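Local coordinates for putative phophotriesterase (Proteus mirabilis, PDB 3RHG), which binds two zinc ions in the active site of an amidohydrolase-type barrel and probably hydrolyses ester bonds, at residues D94-S98 with S99-R103; K129-G132 with K133-D137; K235-D238 with Y239-M243; R283-G286 with N287-V290. One frame throughout, in Å; residues are numbered along the deposited sequence.

Contact 1: D94-S98 with S99-R103; sequences DATGS and SSIGR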
loop_
_atom_site.group_PDB
_atom_site.type_symbol
_atom_site.label_atom_id
_atom_site.label_comp_id
_atom_site.label_asym_id
_atom_site.label_seq_id
_atom_site.Cartn_x
_atom_site.Cartn_y
_atom_site.Cartn_z
ATOM N N ASP A 94 -21.984 -9.914 -6.208
ATOM C CA ASP A 94 -22.194 -8.793 -5.301
ATOM C C ASP A 94 -22.667 -9.377 -3.970
ATOM O O ASP A 94 -23.752 -9.963 -3.912
ATOM C CB ASP A 94 -23.258 -7.854 -5.862
ATOM C CG ASP A 94 -23.615 -6.742 -4.899
ATOM O OD1 ASP A 94 -22.936 -5.712 -4.904
ATOM O OD2 ASP A 94 -24.606 -6.892 -4.155
ATOM N N ALA A 95 -21.852 -9.225 -2.927
ATOM C CA ALA A 95 -22.105 -9.821 -1.608
ATOM C C ALA A 95 -22.875 -8.870 -0.684
ATOM O O ALA A 95 -22.910 -9.072 0.537
ATOM C CB ALA A 95 -20.787 -10.263 -0.959
ATOM N N THR A 96 -23.527 -7.863 -1.271
ATOM C CA THR A 96 -24.328 -6.919 -0.498
ATOM C C THR A 96 -25.696 -7.548 -0.266
ATOM O O THR A 96 -26.609 -7.386 -1.084
ATOM C CB THR A 96 -24.478 -5.577 -1.261
ATOM O OG1 THR A 96 -23.200 -5.183 -1.792
ATOM C CG2 THR A 96 -24.999 -4.470 -0.322
ATOM N N GLY A 97 -25.836 -8.291 0.837
ATOM C CA GLY A 97 -26.965 -9.214 0.979
ATOM C C GLY A 97 -28.209 -8.609 1.600
ATOM O O GLY A 97 -29.232 -9.291 1.734
ATOM N N SER A 98 -28.124 -7.337 2.002
ATOM C CA SER A 98 -29.167 -6.745 2.828
ATOM C C SER A 98 -29.425 -5.301 2.452
ATOM O O SER A 98 -28.521 -4.589 2.003
ATOM C CB SER A 98 -28.728 -6.775 4.299
ATOM O OG SER A 98 -29.732 -6.191 5.111
ATOM N N SER A 99 -30.659 -4.853 2.661
ATOM C CA SER A 99 -30.952 -3.433 2.535
ATOM C C SER A 99 -30.140 -2.600 3.553
ATOM O O SER A 99 -29.923 -1.397 3.356
ATOM C CB SER A 99 -32.453 -3.208 2.739
ATOM O OG SER A 99 -32.860 -3.725 4.010
ATOM N N SER A 100 -29.697 -3.218 4.648
ATOM C CA SER A 100 -28.993 -2.442 5.690
ATOM C C SER A 100 -27.672 -1.870 5.176
ATOM O O SER A 100 -27.137 -0.898 5.757
ATOM C CB SER A 100 -28.714 -3.302 6.911
ATOM O OG SER A 100 -27.644 -4.207 6.631
ATOM N N ILE A 101 -27.141 -2.480 4.101
ATOM C CA ILE A 101 -25.897 -2.011 3.487
ATOM C C ILE A 101 -26.086 -1.582 2.012
ATOM O O ILE A 101 -25.129 -1.493 1.221
ATOM C CB ILE A 101 -24.715 -3.001 3.688
ATOM C CG1 ILE A 101 -25.135 -4.448 3.459
ATOM C CG2 ILE A 101 -24.169 -2.857 5.108
ATOM C CD1 ILE A 101 -23.919 -5.395 3.293
ATOM N N GLY A 102 -27.337 -1.321 1.655
ATOM C CA GLY A 102 -27.629 -0.654 0.401
ATOM C C GLY A 102 -27.699 -1.539 -0.826
ATOM O O GLY A 102 -27.421 -1.081 -1.929
ATOM N N ARG A 103 -28.081 -2.795 -0.650
ATOM C CA ARG A 103 -28.242 -3.684 -1.807
ATOM C C ARG A 103 -29.118 -3.004 -2.862
ATOM O O ARG A 103 -30.149 -2.422 -2.508
ATOM C CB ARG A 103 -28.887 -5.008 -1.379
ATOM C CG ARG A 103 -29.072 -5.972 -2.548
ATOM C CD ARG A 103 -29.655 -7.306 -2.104
ATOM N NE ARG A 103 -30.886 -7.115 -1.354
ATOM C CZ ARG A 103 -31.569 -8.084 -0.764
ATOM N NH1 ARG A 103 -31.159 -9.356 -0.882
ATOM N NH2 ARG A 103 -32.666 -7.784 -0.055
#
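Ser-98 supplies both its carbonyl and its hydroxyl to the residues that follow it. Its O takes two backbone N-H groups from opposite faces of the carbonyl plane: Arg-103 N at 3.2 Å and Ile-101 N at 3.3 Å. The hydroxyl, set anti to the backbone N (chi1 180°), turns forward along the chain and accepts from Ser-100 N, with OG and N 3.0 Å apart and the bond nearly straight at 168°. Glu-131 holds that OG from helix 128-131, and the OG of Ser-100 as well. The turn sits just beyond the C-terminal end of strand 89-94, where loops of the (beta/alpha)8 barrel carry the active site, and Thr-96 OG1 bonds to ND1 of the zinc ligand His-25. An Asx turn, Thr-96 N to Asp-94 OD2, starts the loop. Apolar contact is centred on the Thr-96 methyl: CG2 lies 3.8 Å from Ile-101 CG1 and also touches Ile-101 O and Arg-103 N. The arginine chain passes along Thr-96 O, its CG 3.2 Å from that oxygen, then bends so that Gly-97 O lies over one guanidinium face. NH1 is claimed by Glu-149 in a salt bridge.

Contact 2: K129-G132 with K133-D137; sequences KFEG and KRLAD
Glu-131 and Arg-134 meet twice, once through their backbones and once through their charged ends. Of the backbone bonds, Arg-134 N reaches Glu-131 O at 3.1 Å, and one residue further on Leu-135 N bonds to Gly-132 O at 3.2 Å, the straighter of the two at 168°. The first closes a type II' beta turn, with Gly-132 and its positive phi in the leading corner where the conformation of helix 128-131 breaks; the second belongs to the 3-10 turn that carries the chain on.

The ionic contact joins Glu-131 OE1 to Arg-134 NH1 at 2.9 Å. As a hydrogen bond it is weak, being strongly bent, and the carboxylate and guanidinium planes stand 50° apart, so the two groups do not pair flat. The arginine's bend at chi3 (80°) turns the guanidinium back so that NH1 meets OE1, an oxygen that CD already touches. OE2 serves other partners: the backbone N of Tyr-126, beside two serine hydroxyls of the 94-103 loop.

The apolar part is small. Leu-135 crosses Glu-131 at about a right angle, laying CD2 against the glutamate CB at 3.6 Å, while beyond it the leucine touches helix 175-188. With one carboxylate oxygen turned to an arginine and the other receiving several donors, Glu-131 is likely to remain ionised despite its burial.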
loop_
_atom_site.group_PDB
_atom_site.type_symbol
_atom_site.label_atom_id
_atom_site.label_comp_id
_atom_site.label_asym_id
_atom_site.label_seq_id
_atom_site.Cartn_x
_atom_site.Cartn_y
_atom_site.Cartn_z
ATOM N N LYS A 129 -24.602 -4.165 14.143
ATOM C CA LYS A 129 -24.367 -2.727 14.072
ATOM C C LYS A 129 -25.259 -2.086 13.002
ATOM O O LYS A 129 -25.753 -0.958 13.176
ATOM C CB LYS A 129 -22.895 -2.446 13.763
ATOM C CG LYS A 129 -22.568 -0.983 13.578
ATOM C CD LYS A 129 -21.068 -0.755 13.365
ATOM C CE LYS A 129 -20.796 0.734 13.200
ATOM N NZ LYS A 129 -19.391 1.028 12.767
ATOM N N PHE A 130 -25.455 -2.805 11.887
ATOM C CA PHE A 130 -26.265 -2.303 10.780
ATOM C C PHE A 130 -27.711 -2.810 10.843
ATOM O O PHE A 130 -28.648 -2.087 10.474
ATOM C CB PHE A 130 -25.662 -2.724 9.426
ATOM C CG PHE A 130 -24.411 -1.993 9.071
ATOM C CD1 PHE A 130 -24.461 -0.899 8.220
ATOM C CD2 PHE A 130 -23.180 -2.398 9.586
ATOM C CE1 PHE A 130 -23.296 -0.203 7.883
ATOM C CE2 PHE A 130 -22.021 -1.710 9.276
ATOM C CZ PHE A 130 -22.066 -0.621 8.411
ATOM N N GLU A 131 -27.888 -4.048 11.301
ATOM C CA GLU A 131 -29.189 -4.725 11.212
ATOM C C GLU A 131 -30.103 -4.435 12.409
ATOM O O GLU A 131 -31.322 -4.500 12.296
ATOM C CB GLU A 131 -29.015 -6.244 11.043
ATOM C CG GLU A 131 -28.268 -6.659 9.745
ATOM C CD GLU A 131 -29.094 -6.441 8.473
ATOM O OE1 GLU A 131 -30.268 -6.001 8.560
ATOM O OE2 GLU A 131 -28.566 -6.713 7.366
ATOM N N GLY A 132 -29.500 -4.153 13.560
ATOM C CA GLY A 132 -30.311 -3.870 14.729
ATOM C C GLY A 132 -31.260 -5.000 15.073
ATOM O O GLY A 132 -30.872 -6.197 15.049
ATOM N N LYS A 133 -32.502 -4.624 15.390
ATOM C CA LYS A 133 -33.535 -5.569 15.788
ATOM C C LYS A 133 -33.906 -6.571 14.696
ATOM O O LYS A 133 -34.587 -7.551 14.981
ATOM C CB LYS A 133 -34.814 -4.847 16.248
ATOM C CG LYS A 133 -34.642 -3.876 17.367
ATOM C CD LYS A 133 -35.985 -3.114 17.573
ATOM C CE LYS A 133 -35.957 -2.122 18.733
ATOM N NZ LYS A 133 -36.005 -2.802 20.065
ATOM N N ARG A 134 -33.513 -6.328 13.447
ATOM C CA ARG A 134 -33.806 -7.318 12.406
ATOM C C ARG A 134 -33.235 -8.696 12.752
ATOM O O ARG A 134 -33.762 -9.704 12.299
ATOM C CB ARG A 134 -33.296 -6.877 11.030
ATOM C CG ARG A 134 -33.949 -5.610 10.472
ATOM C CD ARG A 134 -33.364 -5.295 9.096
ATOM N NE ARG A 134 -33.974 -6.107 8.041
ATOM C CZ ARG A 134 -33.442 -6.325 6.842
ATOM N NH1 ARG A 134 -32.259 -5.820 6.513
ATOM N NH2 ARG A 134 -34.106 -7.057 5.969
ATOM N N LEU A 135 -32.161 -8.739 13.532
ATOM C CA LEU A 135 -31.534 -10.021 13.897
ATOM C C LEU A 135 -32.261 -10.738 15.049
ATOM O O LEU A 135 -31.964 -11.900 15.357
ATOM C CB LEU A 135 -30.059 -9.818 14.278
ATOM C CG LEU A 135 -29.140 -9.165 13.221
ATOM C CD1 LEU A 135 -27.692 -9.308 13.685
ATOM C CD2 LEU A 135 -29.294 -9.772 11.808
ATOM N N ALA A 136 -33.182 -10.036 15.708
ATOM C CA ALA A 136 -33.983 -10.629 16.790
ATOM C C ALA A 136 -35.270 -11.304 16.293
ATOM O O ALA A 136 -36.062 -11.826 17.095
ATOM C CB ALA A 136 -34.311 -9.579 17.847
ATOM N N ASP A 137 -35.488 -11.290 14.980
ATOM C CA ASP A 137 -36.677 -11.925 14.425
ATOM C C ASP A 137 -36.580 -13.441 14.606
ATOM O O ASP A 137 -35.495 -13.979 14.863
ATOM C CB ASP A 137 -36.832 -11.612 12.936
ATOM C CG ASP A 137 -37.368 -10.213 12.665
ATOM O OD1 ASP A 137 -37.877 -9.550 13.598
ATOM O OD2 ASP A 137 -37.272 -9.775 11.498
#

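Contact 3: K235-D238 with Y239-M243; sequences KDID and YQCKM
Asp-236 caps the helix with a carboxylate that is approached from above rather than in its plane: Tyr-239 N donates to OD1 at 3.3 Å, from 62° out of the carboxylate plane. The aspartate, centre of an inverse gamma turn, sits at the N-cap, and its chi1 of -166° swings CG anti to the backbone N and over the first turn. There CG rests 3.4 Å from Tyr-239 CB, the two side chains crossing at about a right angle with carboxylate and ring planes 38° apart. OD2 has a different role, forming a salt bridge with Arg-205, and the tyrosine hydroxyl takes the backbone N of Gly-207. On the ring itself, Met-243 CG lies over one face, toward the rim.

Asp-236 also opens the helical ladder through its carbonyl. Gln-240 N meets Asp-236 O at 3.0 Å, and the next rungs are Cys-241 N to Ile-237 O at 2.9 Å and Lys-242 N to Asp-238 O at 3.0 Å. On another side of the helix, Ile-237 CG1 packs on Cys-241 SG at 3.9 Å, one turn apart; both residues also touch helix 270-282. Gln-240 leans on strand 249-252 while its NE2 bonds to Ser-233 OG, and Lys-242 reaches Asp-208 in a salt bridge. A carboxylate at the start of the helix would also suit the positive end of its dipole. This is an Asp N-cap, here beginning the helix of the beta-alpha-beta unit formed by strand 225-227, helix 237-245 and strand 249-252.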
loop_
_atom_site.group_PDB
_atom_site.type_symbol
_atom_site.label_atom_id
_atom_site.label_comp_id
_atom_site.label_asym_id
_atom_site.label_seq_id
_atom_site.Cartn_x
_atom_site.Cartn_y
_atom_site.Cartn_z
ATOM N N LYS A 235 -1.112 -15.356 8.429
ATOM C CA LYS A 235 0.129 -15.747 9.121
ATOM C C LYS A 235 -0.138 -16.897 10.093
ATOM O O LYS A 235 0.783 -17.613 10.520
ATOM C CB LYS A 235 0.731 -14.559 9.884
ATOM C CG LYS A 235 1.247 -13.443 8.996
ATOM C CD LYS A 235 1.549 -12.189 9.806
ATOM C CE LYS A 235 2.023 -11.055 8.918
ATOM N NZ LYS A 235 3.283 -11.399 8.197
ATOM N N ASP A 236 -1.412 -17.071 10.440
ATOM C CA ASP A 236 -1.830 -18.052 11.446
ATOM C C ASP A 236 -2.150 -19.355 10.730
ATOM O O ASP A 236 -3.311 -19.781 10.590
ATOM C CB ASP A 236 -3.021 -17.496 12.241
ATOM C CG ASP A 236 -3.320 -18.279 13.507
ATOM O OD1 ASP A 236 -2.794 -19.401 13.709
ATOM O OD2 ASP A 236 -4.090 -17.733 14.334
ATOM N N ILE A 237 -1.089 -20.002 10.284
ATOM C CA ILE A 237 -1.252 -21.209 9.496
ATOM C C ILE A 237 -1.987 -22.314 10.269
ATOM O O ILE A 237 -2.805 -23.038 9.694
ATOM C CB ILE A 237 0.103 -21.688 8.902
ATOM C CG1 ILE A 237 -0.131 -22.804 7.869
ATOM C CG2 ILE A 237 1.053 -22.074 10.023
ATOM C CD1 ILE A 237 1.096 -23.150 7.064
ATOM N N ASP A 238 -1.746 -22.424 11.582
ATOM C CA ASP A 238 -2.405 -23.481 12.346
ATOM C C ASP A 238 -3.923 -23.283 12.325
ATOM O O ASP A 238 -4.691 -24.233 12.117
ATOM C CB ASP A 238 -1.912 -23.542 13.806
ATOM C CG ASP A 238 -0.473 -24.045 13.934
ATOM O OD1 ASP A 238 0.090 -24.540 12.937
ATOM O OD2 ASP A 238 0.100 -23.969 15.057
ATOM N N TYR A 239 -4.362 -22.048 12.573
ATOM C CA TYR A 239 -5.789 -21.731 12.533
ATOM C C TYR A 239 -6.379 -22.000 11.144
ATOM O O TYR A 239 -7.440 -22.623 11.005
ATOM C CB TYR A 239 -5.974 -20.256 12.838
ATOM C CG TYR A 239 -7.364 -19.701 12.592
ATOM C CD1 TYR A 239 -8.424 -20.006 13.453
ATOM C CD2 TYR A 239 -7.609 -18.822 11.541
ATOM C CE1 TYR A 239 -9.695 -19.462 13.259
ATOM C CE2 TYR A 239 -8.882 -18.277 11.332
ATOM C CZ TYR A 239 -9.915 -18.587 12.213
ATOM O OH TYR A 239 -11.172 -18.025 12.047
ATOM N N GLN A 240 -5.717 -21.506 10.110
ATOM C CA GLN A 240 -6.277 -21.645 8.770
ATOM C C GLN A 240 -6.369 -23.113 8.346
ATOM O O GLN A 240 -7.396 -23.534 7.820
ATOM C CB GLN A 240 -5.518 -20.803 7.748
ATOM C CG GLN A 240 -5.639 -19.296 8.014
ATOM C CD GLN A 240 -5.405 -18.443 6.776
ATOM O OE1 GLN A 240 -4.610 -18.798 5.907
ATOM N NE2 GLN A 240 -6.112 -17.317 6.680
ATOM N N CYS A 241 -5.331 -23.899 8.600
ATOM C CA CYS A 241 -5.414 -25.336 8.302
ATOM C C CYS A 241 -6.493 -26.050 9.138
ATOM O O CYS A 241 -7.132 -26.995 8.662
ATOM C CB CYS A 241 -4.047 -26.008 8.473
ATOM S SG CYS A 241 -2.866 -25.449 7.243
ATOM N N LYS A 242 -6.703 -25.606 10.384
ATOM C CA LYS A 242 -7.748 -26.181 11.228
ATOM C C LYS A 242 -9.117 -25.959 10.564
ATOM O O LYS A 242 -9.976 -26.849 10.552
ATOM C CB LYS A 242 -7.708 -25.516 12.603
ATOM C CG LYS A 242 -8.523 -26.191 13.694
ATOM C CD LYS A 242 -8.346 -25.414 15.019
ATOM C CE LYS A 242 -8.441 -26.293 16.246
ATOM N NZ LYS A 242 -9.837 -26.686 16.555
ATOM N N MET A 243 -9.317 -24.779 9.982
ATOM C CA MET A 243 -10.587 -24.475 9.315
ATOM C C MET A 243 -10.718 -25.303 8.047
ATOM O O MET A 243 -11.766 -25.882 7.768
ATOM C CB MET A 243 -10.685 -22.986 8.972
ATOM C CG MET A 243 -10.684 -22.049 10.181
ATOM S SD MET A 243 -11.958 -22.412 11.418
ATOM C CE MET A 243 -11.021 -23.254 12.704
#

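Contact 4: R283-G286 with N287-V290; sequences RGYG and NQIV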
loop_
_atom_site.group_PDB
_atom_site.type_symbol
_atom_site.label_atom_id
_atom_site.label_comp_id
_atom_site.label_asym_id
_atom_site.label_seq_id
_atom_site.Cartn_x
_atom_site.Cartn_y
_atom_site.Cartn_z
ATOM N N ARG A 283 0.799 -26.880 1.066
ATOM C CA ARG A 283 0.289 -27.788 2.088
ATOM C C ARG A 283 -0.861 -28.647 1.555
ATOM O O ARG A 283 -1.377 -29.504 2.274
ATOM C CB ARG A 283 -0.181 -27.026 3.339
ATOM C CG ARG A 283 0.953 -26.450 4.225
ATOM C CD ARG A 283 1.508 -27.487 5.201
ATOM N NE ARG A 283 0.633 -27.660 6.363
ATOM C CZ ARG A 283 0.759 -26.985 7.505
ATOM N NH1 ARG A 283 1.729 -26.089 7.644
ATOM N NH2 ARG A 283 -0.087 -27.201 8.509
ATOM N N GLY A 284 -1.261 -28.419 0.302
ATOM C CA GLY A 284 -2.217 -29.316 -0.350
ATOM C C GLY A 284 -3.653 -28.823 -0.362
ATOM O O GLY A 284 -4.558 -29.580 -0.726
ATOM N N TYR A 285 -3.863 -27.548 -0.003
ATOM C CA TYR A 285 -5.222 -27.023 0.150
ATOM C C TYR A 285 -5.687 -26.124 -0.991
ATOM O O TYR A 285 -6.670 -25.372 -0.843
ATOM C CB TYR A 285 -5.343 -26.236 1.446
ATOM C CG TYR A 285 -5.171 -27.037 2.701
ATOM C CD1 TYR A 285 -6.220 -27.819 3.219
ATOM C CD2 TYR A 285 -3.974 -26.983 3.403
ATOM C CE1 TYR A 285 -6.066 -28.538 4.413
ATOM C CE2 TYR A 285 -3.801 -27.705 4.589
ATOM C CZ TYR A 285 -4.843 -28.469 5.090
ATOM O OH TYR A 285 -4.648 -29.167 6.257
ATOM N N GLY A 286 -5.014 -26.210 -2.134
ATOM C CA GLY A 286 -5.302 -25.312 -3.243
ATOM C C GLY A 286 -6.743 -25.391 -3.728
ATOM O O GLY A 286 -7.281 -24.408 -4.212
ATOM N N ASN A 287 -7.371 -26.558 -3.617
ATOM C CA ASN A 287 -8.738 -26.738 -4.098
ATOM C C ASN A 287 -9.798 -26.231 -3.117
ATOM O O ASN A 287 -11.001 -26.461 -3.327
ATOM C CB ASN A 287 -9.002 -28.210 -4.409
ATOM C CG ASN A 287 -8.061 -28.767 -5.456
ATOM O OD1 ASN A 287 -7.829 -28.151 -6.490
ATOM N ND2 ASN A 287 -7.533 -29.957 -5.201
ATOM N N GLN A 288 -9.355 -25.551 -2.051
ATOM C CA GLN A 288 -10.274 -25.045 -1.032
ATOM C C GLN A 288 -10.124 -23.549 -0.841
ATOM O O GLN A 288 -10.597 -23.009 0.152
ATOM C CB GLN A 288 -10.077 -25.738 0.332
ATOM C CG GLN A 288 -10.744 -27.068 0.438
ATOM C CD GLN A 288 -10.459 -27.753 1.748
ATOM O OE1 GLN A 288 -9.583 -28.640 1.816
ATOM N NE2 GLN A 288 -11.161 -27.318 2.830
ATOM N N ILE A 289 -9.494 -22.875 -1.792
ATOM C CA ILE A 289 -9.205 -21.453 -1.653
ATOM C C ILE A 289 -9.914 -20.660 -2.740
ATOM O O ILE A 289 -9.934 -21.077 -3.895
ATOM C CB ILE A 289 -7.693 -21.195 -1.793
ATOM C CG1 ILE A 289 -6.934 -21.870 -0.644
ATOM C CG2 ILE A 289 -7.400 -19.681 -1.841
ATOM C CD1 ILE A 289 -5.425 -21.879 -0.839
ATOM N N VAL A 290 -10.543 -19.538 -2.371
ATOM C CA VAL A 290 -11.030 -18.591 -3.381
ATOM C C VAL A 290 -10.461 -17.200 -3.094
ATOM O O VAL A 290 -10.037 -16.923 -1.953
ATOM C CB VAL A 290 -12.567 -18.580 -3.520
ATOM C CG1 VAL A 290 -13.057 -19.856 -4.200
ATOM C CG2 VAL A 290 -13.222 -18.389 -2.136
HETATM O O HOH W 1 -6.407 -29.208 -2.702
#
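Tyr-285 and Gly-286 begin a tight turn that closes on Asn-287, Gln-288 and Ile-289. Tyr-285 O is its main acceptor: Gln-288 N donates to it at 2.9 Å, closing a type I beta turn, with Gly-286 and Asn-287 at the corners, that folds the chain between helix 270-282 and strand 289-291. Ile-289 CG1 lies 3.5 Å from that same oxygen, so the first strand residue packs its side chain back over the turn.

The tyrosine ring meets glutamine at its edge. Gln-288 OE1 lies in the ring plane, 3.7 Å from Tyr-285 CD1, while the amide is turned 66° from the ring. Extended at chi2 (176°), the glutamine chain carries the amide to the ring's edge, and chi3 sets its turn; NE2 bonds to the carbonyls of Leu-244 and Val-248. Farther round the ring, the phenolic OH is hydrogen-bonded to Asp-245.

At Gly-286 the methyl end of Ile-289 comes within 4.2 Å of CA. Asn-337 uses its ND2 to bond both Gly-286 O and Ile-289 O. Outside the bend a water bridges the backbone, donating to Gly-284 O at 2.7 Å and accepting from Asn-287 N at 3.0 Å; Gly-284 itself ends the preceding helix in a Schellman motif. Tyr-285 O, Gly-286 O and Asn-287 N are thus met by backbone, amide and water respectively, and the ring and glutamine amide are fixed at their far ends by helix 237-245 and the residues that follow it, which ties this approach to the last barrel strand to the neighbouring unit.

All four are local contacts, three at turns and one at the start of a helix, following one another along the chain of a single barrel domain, and they fall into two touching pairs. Contacts 1 and 2, with centres 14 Å apart, meet through Glu-131, joining the loop after strand 89-94 to the end of helix 128-131. Contacts 3 and 4, centres 12 Å apart, meet where Arg-283 and Tyr-285 pack on Cys-241 of helix 237-245. Between the pairs centres lie 28 to 34 Å apart. Contact 1 adjoins the zinc site through His-25, whereas contacts 3 and 4 belong to the outer helices and to the approach to strand 289-291.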